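Local coordinates for 2-pyrone-4,6-dicarboxylic acid hydrolase, putative (Pseudomonas putida, PDB 2FFI), which is probably a 2-pyrone-4,6-dicarboxylate lactonase of the amidohydrolase family, opening the lactone ring of its substrate within a TIM-barrel fold, at residues A[11-15]-A[269-274]; A[89-93]-A[125-129]; A[142-146]-A[168-172]; A[153-157]-A[184-190]. All coordinates share one frame; numbering follows the deposited sequence.

Contact 1 (A[11-15]-A[269-274]); sequences HLTAI and LLDTAR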
loop_
_atom_site.group_PDB
_atom_site.type_symbol
_atom_site.label_atom_id
_atom_site.label_comp_id
_atom_site.label_asym_id
_atom_site.label_seq_id
_atom_site.Cartn_x
_atom_site.Cartn_y
_atom_site.Cartn_z
ATOM N N HIS A 11 -20.068 -10.277 2.838
ATOM C CA HIS A 11 -20.543 -8.898 2.993
ATOM C C HIS A 11 -19.426 -7.841 3.046
ATOM O O HIS A 11 -18.596 -7.847 3.951
ATOM C CB HIS A 11 -21.412 -8.781 4.257
ATOM C CG HIS A 11 -22.798 -9.330 4.105
ATOM N ND1 HIS A 11 -23.815 -8.627 3.492
ATOM C CD2 HIS A 11 -23.333 -10.515 4.482
ATOM C CE1 HIS A 11 -24.916 -9.359 3.497
ATOM N NE2 HIS A 11 -24.651 -10.509 4.091
ATOM N N LEU A 12 -19.437 -6.930 2.074
ATOM C CA LEU A 12 -18.454 -5.855 1.975
ATOM C C LEU A 12 -18.700 -4.846 3.085
ATOM O O LEU A 12 -19.397 -3.844 2.893
ATOM C CB LEU A 12 -18.558 -5.165 0.606
ATOM C CG LEU A 12 -17.632 -3.988 0.248
ATOM C CD1 LEU A 12 -16.208 -4.457 0.057
ATOM C CD2 LEU A 12 -18.111 -3.335 -1.021
ATOM N N THR A 13 -18.118 -5.109 4.248
ATOM C CA THR A 13 -18.286 -4.232 5.399
ATOM C C THR A 13 -17.157 -3.181 5.504
ATOM O O THR A 13 -17.425 -2.010 5.787
ATOM C CB THR A 13 -18.368 -5.075 6.680
ATOM O OG1 THR A 13 -18.703 -4.232 7.783
ATOM C CG2 THR A 13 -17.047 -5.774 6.950
ATOM N N ALA A 14 -15.906 -3.594 5.280
ATOM C CA ALA A 14 -14.764 -2.671 5.303
ATOM C C ALA A 14 -13.565 -3.299 4.603
ATOM O O ALA A 14 -13.380 -4.515 4.664
ATOM C CB ALA A 14 -14.404 -2.283 6.729
ATOM N N ILE A 15 -12.749 -2.462 3.954
ATOM C CA ILE A 15 -11.577 -2.931 3.201
ATOM C C ILE A 15 -10.204 -2.466 3.679
ATOM O O ILE A 15 -9.923 -1.272 3.731
ATOM C CB ILE A 15 -11.655 -2.532 1.714
ATOM C CG1 ILE A 15 -12.972 -3.018 1.089
ATOM C CG2 ILE A 15 -10.462 -3.127 0.976
ATOM C CD1 ILE A 15 -13.296 -2.371 -0.261
ATOM N N LEU A 269 -11.916 3.465 5.129
ATOM C CA LEU A 269 -12.062 2.045 5.405
ATOM C C LEU A 269 -12.852 1.276 4.366
ATOM O O LEU A 269 -12.902 0.053 4.408
ATOM C CB LEU A 269 -12.711 1.855 6.768
ATOM C CG LEU A 269 -12.151 2.641 7.968
ATOM C CD1 LEU A 269 -12.849 2.099 9.206
ATOM C CD2 LEU A 269 -10.628 2.489 8.116
ATOM N N LEU A 270 -13.443 1.978 3.410
ATOM C CA LEU A 270 -14.221 1.290 2.406
ATOM C C LEU A 270 -14.312 1.971 1.034
ATOM O O LEU A 270 -13.713 1.510 0.062
ATOM C CB LEU A 270 -15.628 1.060 2.948
ATOM C CG LEU A 270 -16.531 0.214 2.049
ATOM C CD1 LEU A 270 -16.093 -1.227 2.086
ATOM C CD2 LEU A 270 -17.933 0.347 2.516
ATOM N N ASP A 271 -15.088 3.051 0.961
ATOM C CA ASP A 271 -15.310 3.785 -0.281
ATOM C C ASP A 271 -14.101 3.914 -1.184
ATOM O O ASP A 271 -14.097 3.355 -2.278
ATOM C CB ASP A 271 -15.893 5.160 0.036
ATOM C CG ASP A 271 -17.362 5.088 0.430
ATOM O OD1 ASP A 271 -17.830 3.961 0.738
ATOM O OD2 ASP A 271 -18.042 6.154 0.429
ATOM N N THR A 272 -13.083 4.640 -0.738
ATOM C CA THR A 272 -11.880 4.797 -1.536
ATOM C C THR A 272 -11.272 3.476 -1.990
ATOM O O THR A 272 -11.203 3.207 -3.180
ATOM C CB THR A 272 -10.813 5.584 -0.773
ATOM O OG1 THR A 272 -11.345 6.856 -0.397
ATOM C CG2 THR A 272 -9.596 5.821 -1.645
ATOM N N ALA A 273 -10.829 2.642 -1.062
ATOM C CA ALA A 273 -10.222 1.394 -1.481
ATOM C C ALA A 273 -11.147 0.598 -2.384
ATOM O O ALA A 273 -10.686 -0.083 -3.298
ATOM C CB ALA A 273 -9.828 0.568 -0.281
ATOM N N ARG A 274 -12.454 0.677 -2.140
ATOM C CA ARG A 274 -13.430 -0.063 -2.955
ATOM C C ARG A 274 -13.432 0.364 -4.426
ATOM O O ARG A 274 -13.749 -0.426 -5.311
ATOM C CB ARG A 274 -14.837 0.105 -2.378
ATOM C CG ARG A 274 -15.954 -0.481 -3.237
ATOM C CD ARG A 274 -17.261 -0.428 -2.491
ATOM N NE ARG A 274 -17.534 0.937 -2.043
ATOM C CZ ARG A 274 -17.693 1.963 -2.870
ATOM N NH1 ARG A 274 -17.931 3.175 -2.390
ATOM N NH2 ARG A 274 -17.618 1.768 -4.181
#

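Contact 2 (A[89-93]-A[125-129]); sequences LERDV and QWRPL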
loop_
_atom_site.group_PDB
_atom_site.type_symbol
_atom_site.label_atom_id
_atom_site.label_comp_id
_atom_site.label_asym_id
_atom_site.label_seq_id
_atom_site.Cartn_x
_atom_site.Cartn_y
_atom_site.Cartn_z
ATOM N N LEU A 89 6.779 -6.787 -10.374
ATOM C CA LEU A 89 7.139 -7.392 -11.649
ATOM C C LEU A 89 8.568 -7.123 -12.092
ATOM O O LEU A 89 9.144 -6.075 -11.799
ATOM C CB LEU A 89 6.185 -6.894 -12.725
ATOM C CG LEU A 89 4.704 -7.113 -12.433
ATOM C CD1 LEU A 89 3.883 -6.304 -13.429
ATOM C CD2 LEU A 89 4.365 -8.589 -12.511
ATOM N N GLU A 90 9.132 -8.077 -12.823
ATOM C CA GLU A 90 10.493 -7.938 -13.316
ATOM C C GLU A 90 10.490 -6.849 -14.391
ATOM O O GLU A 90 9.442 -6.514 -14.938
ATOM C CB GLU A 90 10.984 -9.269 -13.895
ATOM C CG GLU A 90 12.482 -9.553 -13.704
ATOM C CD GLU A 90 12.780 -10.361 -12.450
ATOM O OE1 GLU A 90 13.156 -9.773 -11.407
ATOM O OE2 GLU A 90 12.629 -11.600 -12.507
ATOM N N ARG A 91 11.662 -6.297 -14.684
ATOM C CA ARG A 91 11.790 -5.231 -15.673
ATOM C C ARG A 91 10.881 -5.415 -16.887
ATOM O O ARG A 91 9.914 -4.689 -17.044
ATOM C CB ARG A 91 13.245 -5.109 -16.140
ATOM C CG ARG A 91 13.561 -3.798 -16.859
ATOM C CD ARG A 91 13.914 -2.681 -15.876
ATOM N NE ARG A 91 15.319 -2.748 -15.457
ATOM C CZ ARG A 91 15.912 -1.876 -14.641
ATOM N NH1 ARG A 91 15.231 -0.852 -14.139
ATOM N NH2 ARG A 91 17.194 -2.026 -14.321
ATOM N N ASP A 92 11.193 -6.378 -17.748
ATOM C CA ASP A 92 10.380 -6.616 -18.935
ATOM C C ASP A 92 9.435 -7.812 -18.796
ATOM O O ASP A 92 9.862 -8.966 -18.725
ATOM C CB ASP A 92 11.281 -6.776 -20.170
ATOM C CG ASP A 92 12.538 -7.603 -19.892
ATOM O OD1 ASP A 92 12.425 -8.835 -19.684
ATOM O OD2 ASP A 92 13.649 -7.015 -19.882
ATOM N N VAL A 93 8.138 -7.521 -18.759
ATOM C CA VAL A 93 7.119 -8.553 -18.612
ATOM C C VAL A 93 6.066 -8.412 -19.702
ATOM O O VAL A 93 5.707 -7.300 -20.087
ATOM C CB VAL A 93 6.433 -8.445 -17.240
ATOM C CG1 VAL A 93 5.479 -9.610 -17.050
ATOM C CG2 VAL A 93 7.480 -8.430 -16.139
ATOM N N GLN A 125 14.568 2.491 -19.469
ATOM C CA GLN A 125 14.735 1.132 -18.956
ATOM C C GLN A 125 13.556 0.727 -18.072
ATOM O O GLN A 125 13.526 -0.374 -17.538
ATOM C CB GLN A 125 16.038 1.014 -18.167
ATOM C CG GLN A 125 16.095 1.853 -16.907
ATOM C CD GLN A 125 17.378 1.616 -16.110
ATOM O OE1 GLN A 125 17.741 0.472 -15.808
ATOM N NE2 GLN A 125 18.061 2.700 -15.751
ATOM N N TRP A 126 12.587 1.624 -17.930
ATOM C CA TRP A 126 11.409 1.357 -17.126
ATOM C C TRP A 126 10.120 1.492 -17.940
ATOM O O TRP A 126 9.115 0.850 -17.628
ATOM C CB TRP A 126 11.358 2.306 -15.919
ATOM C CG TRP A 126 12.245 1.917 -14.763
ATOM C CD1 TRP A 126 13.540 2.291 -14.560
ATOM C CD2 TRP A 126 11.902 1.050 -13.674
ATOM N NE1 TRP A 126 14.028 1.708 -13.413
ATOM C CE2 TRP A 126 13.042 0.941 -12.852
ATOM C CE3 TRP A 126 10.741 0.351 -13.317
ATOM C CZ2 TRP A 126 13.054 0.162 -11.689
ATOM C CZ3 TRP A 126 10.756 -0.422 -12.163
ATOM C CH2 TRP A 126 11.903 -0.511 -11.366
ATOM N N ARG A 127 10.152 2.329 -18.975
ATOM C CA ARG A 127 8.992 2.555 -19.838
ATOM C C ARG A 127 8.357 1.256 -20.339
ATOM O O ARG A 127 7.134 1.119 -20.336
ATOM C CB ARG A 127 9.378 3.443 -21.035
ATOM C CG ARG A 127 8.259 3.666 -22.057
ATOM C CD ARG A 127 8.649 4.681 -23.140
ATOM N NE ARG A 127 8.323 6.069 -22.790
ATOM C CZ ARG A 127 7.125 6.633 -22.948
ATOM N NH1 ARG A 127 6.120 5.936 -23.454
ATOM N NH2 ARG A 127 6.936 7.902 -22.607
ATOM N N PRO A 128 9.179 0.286 -20.780
ATOM C CA PRO A 128 8.654 -0.990 -21.275
ATOM C C PRO A 128 7.629 -1.633 -20.336
ATOM O O PRO A 128 6.669 -2.257 -20.796
ATOM C CB PRO A 128 9.914 -1.830 -21.426
ATOM C CG PRO A 128 10.905 -0.817 -21.857
ATOM C CD PRO A 128 10.647 0.319 -20.903
ATOM N N LEU A 129 7.848 -1.465 -19.029
ATOM C CA LEU A 129 6.980 -2.009 -17.989
ATOM C C LEU A 129 5.853 -1.045 -17.647
ATOM O O LEU A 129 4.702 -1.452 -17.466
ATOM C CB LEU A 129 7.800 -2.308 -16.731
ATOM C CG LEU A 129 7.185 -3.000 -15.504
ATOM C CD1 LEU A 129 6.422 -2.004 -14.676
ATOM C CD2 LEU A 129 6.308 -4.156 -15.935
#

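Contact 3 (A[142-146]-A[168-172]); sequences LHRQV and FGRPD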
loop_
_atom_site.group_PDB
_atom_site.type_symbol
_atom_site.label_atom_id
_atom_site.label_comp_id
_atom_site.label_asym_id
_atom_site.label_seq_id
_atom_site.Cartn_x
_atom_site.Cartn_y
_atom_site.Cartn_z
ATOM N N LEU A 142 4.008 3.427 -4.677
ATOM C CA LEU A 142 5.304 3.973 -4.312
ATOM C C LEU A 142 5.570 3.830 -2.817
ATOM O O LEU A 142 4.650 3.842 -2.002
ATOM C CB LEU A 142 5.389 5.448 -4.709
ATOM C CG LEU A 142 6.037 5.810 -6.048
ATOM C CD1 LEU A 142 6.122 4.607 -6.957
ATOM C CD2 LEU A 142 5.247 6.935 -6.684
ATOM N N HIS A 143 6.840 3.677 -2.472
ATOM C CA HIS A 143 7.246 3.543 -1.094
ATOM C C HIS A 143 8.670 4.077 -0.950
ATOM O O HIS A 143 9.629 3.377 -1.262
ATOM C CB HIS A 143 7.179 2.079 -0.691
ATOM C CG HIS A 143 7.563 1.835 0.733
ATOM N ND1 HIS A 143 7.430 2.791 1.716
ATOM C CD2 HIS A 143 8.068 0.737 1.345
ATOM C CE1 HIS A 143 7.836 2.295 2.875
ATOM N NE2 HIS A 143 8.228 1.049 2.672
ATOM N N ARG A 144 8.806 5.322 -0.501
ATOM C CA ARG A 144 10.127 5.918 -0.328
ATOM C C ARG A 144 10.036 7.213 0.476
ATOM O O ARG A 144 8.938 7.725 0.681
ATOM C CB ARG A 144 10.764 6.184 -1.694
ATOM C CG ARG A 144 12.286 6.147 -1.665
ATOM C CD ARG A 144 12.874 6.322 -3.052
ATOM N NE ARG A 144 14.222 5.752 -3.157
ATOM C CZ ARG A 144 15.291 6.227 -2.529
ATOM N NH1 ARG A 144 15.189 7.290 -1.739
ATOM N NH2 ARG A 144 16.461 5.633 -2.697
ATOM N N GLN A 145 11.172 7.749 0.930
ATOM C CA GLN A 145 11.138 8.982 1.730
ATOM C C GLN A 145 10.304 10.030 1.029
ATOM O O GLN A 145 10.399 10.163 -0.186
ATOM C CB GLN A 145 12.529 9.589 1.939
ATOM C CG GLN A 145 13.616 8.660 2.404
ATOM C CD GLN A 145 14.333 8.035 1.250
ATOM O OE1 GLN A 145 13.932 6.993 0.744
ATOM N NE2 GLN A 145 15.391 8.685 0.805
ATOM N N VAL A 146 9.529 10.803 1.782
ATOM C CA VAL A 146 8.696 11.828 1.162
ATOM C C VAL A 146 9.521 12.731 0.267
ATOM O O VAL A 146 9.006 13.276 -0.707
ATOM C CB VAL A 146 8.001 12.733 2.188
ATOM C CG1 VAL A 146 9.007 13.655 2.851
ATOM C CG2 VAL A 146 6.934 13.550 1.494
ATOM N N PHE A 168 1.568 7.703 4.246
ATOM C CA PHE A 168 1.657 9.161 4.300
ATOM C C PHE A 168 2.785 9.718 3.443
ATOM O O PHE A 168 3.059 10.922 3.454
ATOM C CB PHE A 168 1.884 9.599 5.742
ATOM C CG PHE A 168 0.747 9.275 6.666
ATOM C CD1 PHE A 168 -0.302 10.171 6.835
ATOM C CD2 PHE A 168 0.750 8.100 7.415
ATOM C CE1 PHE A 168 -1.316 9.910 7.735
ATOM C CE2 PHE A 168 -0.270 7.832 8.321
ATOM C CZ PHE A 168 -1.303 8.742 8.485
ATOM N N GLY A 169 3.436 8.853 2.687
ATOM C CA GLY A 169 4.531 9.325 1.874
ATOM C C GLY A 169 5.825 9.112 2.628
ATOM O O GLY A 169 6.886 9.571 2.201
ATOM N N ARG A 170 5.733 8.406 3.752
ATOM C CA ARG A 170 6.892 8.104 4.578
ATOM C C ARG A 170 7.656 9.380 4.920
ATOM O O ARG A 170 8.845 9.501 4.648
ATOM C CB ARG A 170 7.810 7.137 3.840
ATOM C CG ARG A 170 8.532 6.133 4.715
ATOM C CD ARG A 170 7.624 4.984 5.127
ATOM N NE ARG A 170 8.374 3.795 5.524
ATOM C CZ ARG A 170 9.238 3.753 6.534
ATOM N NH1 ARG A 170 9.879 2.617 6.831
ATOM N NH2 ARG A 170 9.459 4.849 7.246
ATOM N N PRO A 171 6.969 10.370 5.495
ATOM C CA PRO A 171 7.628 11.620 5.861
ATOM C C PRO A 171 8.250 11.427 7.240
ATOM O O PRO A 171 8.209 10.321 7.794
ATOM C CB PRO A 171 6.469 12.617 5.874
ATOM C CG PRO A 171 5.372 11.793 6.465
ATOM C CD PRO A 171 5.519 10.460 5.735
ATOM N N ASP A 172 8.800 12.503 7.791
ATOM C CA ASP A 172 9.442 12.491 9.108
ATOM C C ASP A 172 8.497 13.096 10.154
ATOM O O ASP A 172 8.320 14.313 10.187
ATOM C CB ASP A 172 10.722 13.334 9.055
ATOM C CG ASP A 172 11.940 12.604 9.600
ATOM O OD1 ASP A 172 11.915 12.171 10.778
ATOM O OD2 ASP A 172 12.933 12.476 8.841
#

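Contact 4 (A[153-157]-A[184-190]); sequences VRALQ and ELLTLSG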
loop_
_atom_site.group_PDB
_atom_site.type_symbol
_atom_site.label_atom_id
_atom_site.label_comp_id
_atom_site.label_asym_id
_atom_site.label_seq_id
_atom_site.Cartn_x
_atom_site.Cartn_y
_atom_site.Cartn_z
ATOM N N VAL A 153 6.580 10.693 -8.554
ATOM C CA VAL A 153 5.199 10.932 -8.973
ATOM C C VAL A 153 5.148 11.693 -10.291
ATOM O O VAL A 153 4.349 11.363 -11.167
ATOM C CB VAL A 153 4.410 11.752 -7.924
ATOM C CG1 VAL A 153 3.046 12.110 -8.479
ATOM C CG2 VAL A 153 4.266 10.964 -6.636
ATOM N N ARG A 154 6.000 12.711 -10.414
ATOM C CA ARG A 154 6.068 13.538 -11.615
ATOM C C ARG A 154 6.680 12.798 -12.795
ATOM O O ARG A 154 6.519 13.199 -13.951
ATOM C CB ARG A 154 6.850 14.838 -11.346
ATOM C CG ARG A 154 5.957 16.028 -10.971
ATOM C CD ARG A 154 6.712 17.348 -11.021
ATOM N NE ARG A 154 7.499 17.607 -9.810
ATOM C CZ ARG A 154 7.052 18.272 -8.745
ATOM N NH1 ARG A 154 7.850 18.449 -7.700
ATOM N NH2 ARG A 154 5.815 18.773 -8.720
ATOM N N ALA A 155 7.379 11.711 -12.498
ATOM C CA ALA A 155 8.002 10.902 -13.534
ATOM C C ALA A 155 6.954 9.947 -14.109
ATOM O O ALA A 155 6.932 9.691 -15.309
ATOM C CB ALA A 155 9.166 10.117 -12.950
ATOM N N LEU A 156 6.084 9.428 -13.248
ATOM C CA LEU A 156 5.031 8.509 -13.676
ATOM C C LEU A 156 3.799 9.288 -14.119
ATOM O O LEU A 156 2.845 8.721 -14.653
ATOM C CB LEU A 156 4.634 7.582 -12.531
ATOM C CG LEU A 156 5.708 6.669 -11.961
ATOM C CD1 LEU A 156 5.186 6.015 -10.710
ATOM C CD2 LEU A 156 6.107 5.644 -12.990
ATOM N N GLN A 157 3.834 10.592 -13.874
ATOM C CA GLN A 157 2.751 11.501 -14.206
ATOM C C GLN A 157 2.336 11.418 -15.687
ATOM O O GLN A 157 1.161 11.235 -15.998
ATOM C CB GLN A 157 3.196 12.934 -13.857
ATOM C CG GLN A 157 2.102 13.908 -13.469
ATOM C CD GLN A 157 1.631 13.732 -12.037
ATOM O OE1 GLN A 157 1.124 12.672 -11.659
ATOM N NE2 GLN A 157 1.799 14.778 -11.231
ATOM N N GLU A 184 5.892 19.699 -0.945
ATOM C CA GLU A 184 5.569 19.584 -2.371
ATOM C C GLU A 184 4.370 18.666 -2.558
ATOM O O GLU A 184 3.617 18.807 -3.507
ATOM C CB GLU A 184 6.765 19.014 -3.145
ATOM C CG GLU A 184 8.052 19.812 -3.041
ATOM C CD GLU A 184 9.248 19.094 -3.669
ATOM O OE1 GLU A 184 9.704 18.076 -3.101
ATOM O OE2 GLU A 184 9.728 19.542 -4.738
ATOM N N LEU A 185 4.205 17.725 -1.637
ATOM C CA LEU A 185 3.104 16.775 -1.691
ATOM C C LEU A 185 1.745 17.473 -1.482
ATOM O O LEU A 185 0.779 17.171 -2.186
ATOM C CB LEU A 185 3.336 15.681 -0.641
ATOM C CG LEU A 185 2.543 14.376 -0.666
ATOM C CD1 LEU A 185 1.135 14.626 -0.166
ATOM C CD2 LEU A 185 2.531 13.802 -2.071
ATOM N N LEU A 186 1.679 18.416 -0.540
ATOM C CA LEU A 186 0.437 19.138 -0.255
ATOM C C LEU A 186 0.169 20.207 -1.290
ATOM O O LEU A 186 -0.789 20.965 -1.171
ATOM C CB LEU A 186 0.503 19.817 1.110
ATOM C CG LEU A 186 0.914 18.968 2.296
ATOM C CD1 LEU A 186 0.963 19.841 3.519
ATOM C CD2 LEU A 186 -0.056 17.825 2.465
ATOM N N THR A 187 1.024 20.271 -2.300
ATOM C CA THR A 187 0.891 21.275 -3.341
ATOM C C THR A 187 1.081 20.619 -4.694
ATOM O O THR A 187 1.026 21.281 -5.726
ATOM C CB THR A 187 1.960 22.385 -3.177
ATOM O OG1 THR A 187 2.047 22.769 -1.801
ATOM C CG2 THR A 187 1.595 23.613 -3.998
ATOM N N LEU A 188 1.300 19.309 -4.688
ATOM C CA LEU A 188 1.526 18.572 -5.930
ATOM C C LEU A 188 0.431 18.796 -6.966
ATOM O O LEU A 188 -0.687 19.188 -6.636
ATOM C CB LEU A 188 1.654 17.075 -5.645
ATOM C CG LEU A 188 2.115 16.188 -6.804
ATOM C CD1 LEU A 188 3.508 16.615 -7.273
ATOM C CD2 LEU A 188 2.134 14.737 -6.339
ATOM N N SER A 189 0.773 18.549 -8.227
ATOM C CA SER A 189 -0.159 18.702 -9.335
ATOM C C SER A 189 -0.680 17.329 -9.751
ATOM O O SER A 189 -0.268 16.781 -10.773
ATOM C CB SER A 189 0.535 19.381 -10.521
ATOM O OG SER A 189 1.731 18.717 -10.883
ATOM N N GLY A 190 -1.579 16.773 -8.945
ATOM C CA GLY A 190 -2.144 15.466 -9.245
ATOM C C GLY A 190 -3.558 15.579 -9.779
ATOM O O GLY A 190 -4.469 15.970 -9.050
#

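Contact 1 (A[11-15]-A[269-274])
The closing seam of a TIM barrel, where the last helix returns to the first strand, is made here by Leu12, Ala14 and Ile15 against Leu269, Leu270, Ala273 and Arg274. Residues 11-15 form the run-in to strand 15-16, with an inverse gamma turn centred on Leu12; residues 269-274 belong to helix 262-276. One backbone bond joins the two: Ile15 N donates to Leu269 O at 2.6 Å, and the carbonyl aims almost straight at the donor (C=O...N 167°). Helix 262-276 has a wider pi-type turn at this point, consistent with a carbonyl that serves a partner outside the helix.

Beyond that bond the side chains interleave. With CG anti to the nitrogen of its own backbone (chi1 -174°), Leu270 sends CD1 between two neighbours, 3.7 Å from Leu12 CG and equally far from Ile15 CG1. The Ile15 branches divide the helix surface: CG2 lies 4.0 Å from Ala273 CB, while CD1 reaches across to Arg274 CA at 3.5 Å. Phe279 covers Leu12, Ile15 and Arg274, and His56 of the neighbouring strand touches the first two. Leu12 CD2 meets Arg274 CD crosswise, near the edge of a guanidinium whose NH1 makes a weak, charge-assisted hydrogen bond to Asp271 OD1 at 3.2 Å.

Contact 2 (A[89-93]-A[125-129])
Arg91 reaches over to Gln125 and Trp126 on the outside of the TIM barrel, where the loop leading into helix 95-102 passes the start of helix 127-136, with Trp126 at the N-cap position. The guanidinium stands almost perpendicular to the indole, the two planes 87° apart, so that it presents an edge, NH1 foremost, to one face of the ring. This is an off-centre cation-pi contact: CZ of Arg91 lies 4.6 Å from the centroid of the five-membered ring of Trp126, displaced toward the rim. Two successive bends in the arginine chain, at chi2 and chi3, bring the group round, since the Arg91 CB itself leaves the backbone pointing away from the helix.

Gln125 approaches the same group differently. Its OE1 sits over a face of the guanidinium, 3.2 Å from Arg91 CZ, and the amide plane is inclined by 39° to that of the cation. Neither terminal nitrogen has suitable hydrogen-bond geometry, so any attraction between the carbonyl oxygen and the cation is probably mainly electrostatic. Because Arg91 and Gln125 are exposed and touch a crystal neighbour, the lattice may influence their pose.

Leu129, by contrast, is buried, crossing Leu89 at about a right angle. Met101 and Trp138 also pack on Leu89, and Leu98 on Val93. The Leu129 CD2 methyl lies 4.1 Å from Leu89 CD1 and 4.4 Å from Val93 CG2.

Contact 3 (A[142-146]-A[168-172])
Gln145 and Val146 run beside Arg170 and Pro171, with CA atoms 5.2 Å apart for Gln145 and Arg170 and 4.8 Å for Val146 and Pro171. Apart from Leu142, the last residue of strand 139-142, both segments are loop, following the adjacent strands 139-142 and 163-165 at the end of the barrel where TIM-barrel enzymes carry their active sites. Phe168, Gly169 and Arg170 all have positive phi, turning the second loop sharply. Val146 N donates to Arg170 O at 3.2 Å, but it sits well above the carbonyl plane (64° out of it) and uses no lone-pair direction.

Beyond this bond, Val146 CB packs on Pro171 CB at 4.0 Å, and Phe182 covers both residues. Arg170 CB rests 3.4 Å from Arg144 O; bent at chi2 (78°), the chain then runs on to the imidazole of His143. There Arg170 NE lies 3.1 Å from His143 CE1, edge beside edge, with the two flat groups inclined by 28°.

The His143 ring also meets His167 edge-to-face and lies about 3 Å from a phosphate, probably taken from the crystallisation liquor. Such a gathering of basic groups would suit an anion, and so perhaps the dicarboxylate substrate that the family assignment suggests.

Contact 4 (A[153-157]-A[184-190])
Leu188 leaves the backbone with CB directed across the approach of helix 149-156, and its CG, anti to the amide nitrogen (chi1 -170°), carries the fork of methyls into the contact. One prong, CD2, lies 3.5 Å from Val153 CG1 and also touches Val153 CB, the two side chains meeting at a slant. The other prong, CD1, goes to the charged neighbour: Arg154 NH2 is 3.5 Å from it and Arg154 CZ 4.2 Å, the leucine and the arginine passing alongside with their ends pointing opposite ways. One terminal nitrogen of the arginine thus meets a methyl while the other is directed to a carboxylate.

Helix 149-156 follows strand 139-142 of the TIM barrel, and helix 182-185, with the turn that carries Leu188, comes after the next strand, 163-165; the contact joins them on the outer surface. Val153 faces inward as well, touching Leu142 and Ile163 of those strands, while Tyr226 packs on Leu188 from the loop after helix 208-225.

Toward solvent, Arg154 NH1 and Glu184 OE2 form a long salt bridge of 3.7 Å. The carboxylate oxygen lies at the guanidinium edge, in its plane, though the two groups are turned 60° against each other. Farther along, Gln157 bends at chi2 (79°), bringing its amide to the backbone of the other segment. Gln157 NE2 stops 2.9 Å from Ser189 O, at an angle too poor for a hydrogen bond, and the hydroxyl Ser189 OG stands 4.0 Å from the same nitrogen.

The four contacts sample one TIM barrel at different depths. Contact 1 joins the two ends of the chain and encloses the other three in sequence; its centre lies about 31 Å from that of contact 2, across the centre of the chain. Contact 2 closes before contacts 3 and 4 open, and those two interlock, a segment of one falling between the two of the other. Contacts 3 and 4 both join chain that follows strands 139-142 and 163-165: the former through loops at the strand ends, the latter through helix 149-156 and the turn after helix 182-185. Their centres are about 13 Å apart, and Leu142 CD1 touches Leu156 CD1 at 4.1 Å, so the two contacts meet through the end of strand 139-142.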